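Local coordinates for protein copper-containing nitrite reductase (Hyphomicrobium denitrificans 1NES1, PDB 6TFO) that probably reduces nitrite to nitric oxide with electrons from cytochrome c, using bound copper ions in a homotrimeric assembly, at residues S218-V224 and T239-P243. Sequence-based numbering, arbitrary orientation.
With CU (copper (II) ion), chain J.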
# COMPACT_ATOMS: atom_id res chain seq x y z
N SER C 218 -27.76 -31.08 -9.01
CA SER C 218 -26.75 -30.81 -7.95
C SER C 218 -25.35 -30.93 -8.56
O SER C 218 -25.12 -31.85 -9.34
CB SER C 218 -26.93 -31.74 -6.79
OG SER C 218 -28.12 -31.42 -6.11
N LEU C 219 -24.43 -30.04 -8.20
CA LEU C 219 -23.00 -30.18 -8.52
C LEU C 219 -22.36 -31.12 -7.50
O LEU C 219 -21.48 -31.87 -7.86
CB LEU C 219 -22.33 -28.80 -8.49
CG LEU C 219 -22.90 -27.75 -9.45
CD1 LEU C 219 -22.16 -26.43 -9.32
CD2 LEU C 219 -22.84 -28.21 -10.90
N MET C 220 -22.81 -31.08 -6.25
CA MET C 220 -22.09 -31.77 -5.14
C MET C 220 -22.79 -33.08 -4.77
O MET C 220 -24.02 -33.18 -4.88
CB MET C 220 -22.00 -30.87 -3.90
CG MET C 220 -21.50 -29.48 -4.21
SD MET C 220 -19.99 -29.51 -5.16
CE MET C 220 -19.73 -27.74 -5.31
N ILE C 221 -21.98 -34.04 -4.33
CA ILE C 221 -22.42 -35.19 -3.48
C ILE C 221 -23.09 -34.60 -2.23
O ILE C 221 -22.64 -33.56 -1.74
CB ILE C 221 -21.21 -36.10 -3.17
CG1 ILE C 221 -20.61 -36.75 -4.43
CG2 ILE C 221 -21.57 -37.15 -2.12
CD1 ILE C 221 -19.25 -37.39 -4.22
N HIS C 222 -24.18 -35.19 -1.76
CA HIS C 222 -24.82 -34.86 -0.46
C HIS C 222 -25.05 -36.12 0.37
O HIS C 222 -25.01 -37.24 -0.18
CB HIS C 222 -26.12 -34.07 -0.68
CG HIS C 222 -25.86 -32.75 -1.29
ND1 HIS C 222 -25.28 -31.74 -0.58
CD2 HIS C 222 -26.03 -32.29 -2.55
CE1 HIS C 222 -25.13 -30.69 -1.36
NE2 HIS C 222 -25.59 -31.01 -2.58
N SER C 223 -25.30 -35.93 1.67
CA SER C 223 -25.39 -37.01 2.67
C SER C 223 -26.26 -36.54 3.84
O SER C 223 -26.79 -35.41 3.78
CB SER C 223 -24.01 -37.42 3.11
OG SER C 223 -23.37 -36.33 3.76
N VAL C 224 -26.40 -37.37 4.87
CA VAL C 224 -27.05 -36.94 6.14
C VAL C 224 -26.46 -37.73 7.30
O VAL C 224 -26.25 -38.95 7.16
CB VAL C 224 -28.58 -37.06 6.06
CG1 VAL C 224 -29.01 -38.48 5.80
CG2 VAL C 224 -29.24 -36.51 7.31
N THR C 239 -25.05 -42.74 3.16
CA THR C 239 -25.93 -41.77 2.43
C THR C 239 -25.14 -40.79 1.55
O THR C 239 -25.74 -39.80 1.09
CB THR C 239 -26.87 -41.02 3.39
OG1 THR C 239 -26.13 -40.40 4.44
CG2 THR C 239 -27.92 -41.94 3.97
N GLN C 240 -23.85 -41.05 1.29
CA GLN C 240 -23.05 -40.24 0.33
C GLN C 240 -23.66 -40.51 -1.05
O GLN C 240 -23.42 -41.59 -1.60
CB GLN C 240 -21.56 -40.59 0.38
CG GLN C 240 -20.90 -40.27 1.71
CD GLN C 240 -20.81 -38.80 2.04
OE1 GLN C 240 -20.39 -37.99 1.22
NE2 GLN C 240 -21.17 -38.45 3.27
N THR C 241 -24.48 -39.58 -1.54
CA THR C 241 -25.36 -39.77 -2.73
C THR C 241 -24.88 -38.89 -3.89
O THR C 241 -24.89 -37.63 -3.73
CB THR C 241 -26.81 -39.44 -2.37
OG1 THR C 241 -27.13 -40.09 -1.14
CG2 THR C 241 -27.78 -39.82 -3.46
N ASP C 242 -24.50 -39.50 -5.02
CA ASP C 242 -24.12 -38.76 -6.25
C ASP C 242 -25.35 -38.01 -6.74
O ASP C 242 -26.47 -38.38 -6.41
CB ASP C 242 -23.57 -39.69 -7.33
CG ASP C 242 -22.19 -40.24 -6.99
OD1 ASP C 242 -21.48 -39.63 -6.15
OD2 ASP C 242 -21.84 -41.28 -7.57
N PRO C 243 -25.18 -36.90 -7.50
CA PRO C 243 -26.31 -36.23 -8.14
C PRO C 243 -27.14 -37.16 -9.04
O PRO C 243 -26.58 -37.99 -9.72
CB PRO C 243 -25.64 -35.13 -8.96
CG PRO C 243 -24.36 -34.83 -8.20
CD PRO C 243 -23.91 -36.19 -7.70
CU CU J . -24.55 -31.56 1.31
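Ser218 opens the contact by resting on the ring of Pro243, its O atom lying 3.3 Å from Pro243 CG; the carbonyl of Met220 touches the same carbon, so the proline fills the bend of the backbone. Ile221 then lies along segment 239-243 in van der Waals contact, its CG1 3.5 Å from Asp242 OD1 and its CG2 3.6 Å from Gln240 OE1, which is hydrogen-bonded to Thr265. At His222 the segments form a single antiparallel hydrogen-bonded pair: His222 N donates to Thr241 O (3.2 Å) and Thr241 N to His222 O (2.8 Å). The CA-CB bond of His222 points away from 239-243, and ND1 of its imidazole binds copper at 2.0 Å. Cys263, His271 and Met276 complete this type 1 site, while His222 NE2 is hydrogen-bonded to Glu175. Beyond the bridge, Ser223 CA makes a CA-H...O contact with Thr239 O (3.2 Å), and Val224 N donates to Thr239 OG1 (3.1 Å), whose strongest polar partner is Ala235. Both loops flank strand 225-226 of the cupredoxin domain; Val224 packs on Leu210 and Leu212 of strand 207-214 and Phe191 of strand 184-191, whereas Leu219, Met220 and Ile221 meet Arg90, Thr102 and Ser104, respectively, of a neighbouring subunit.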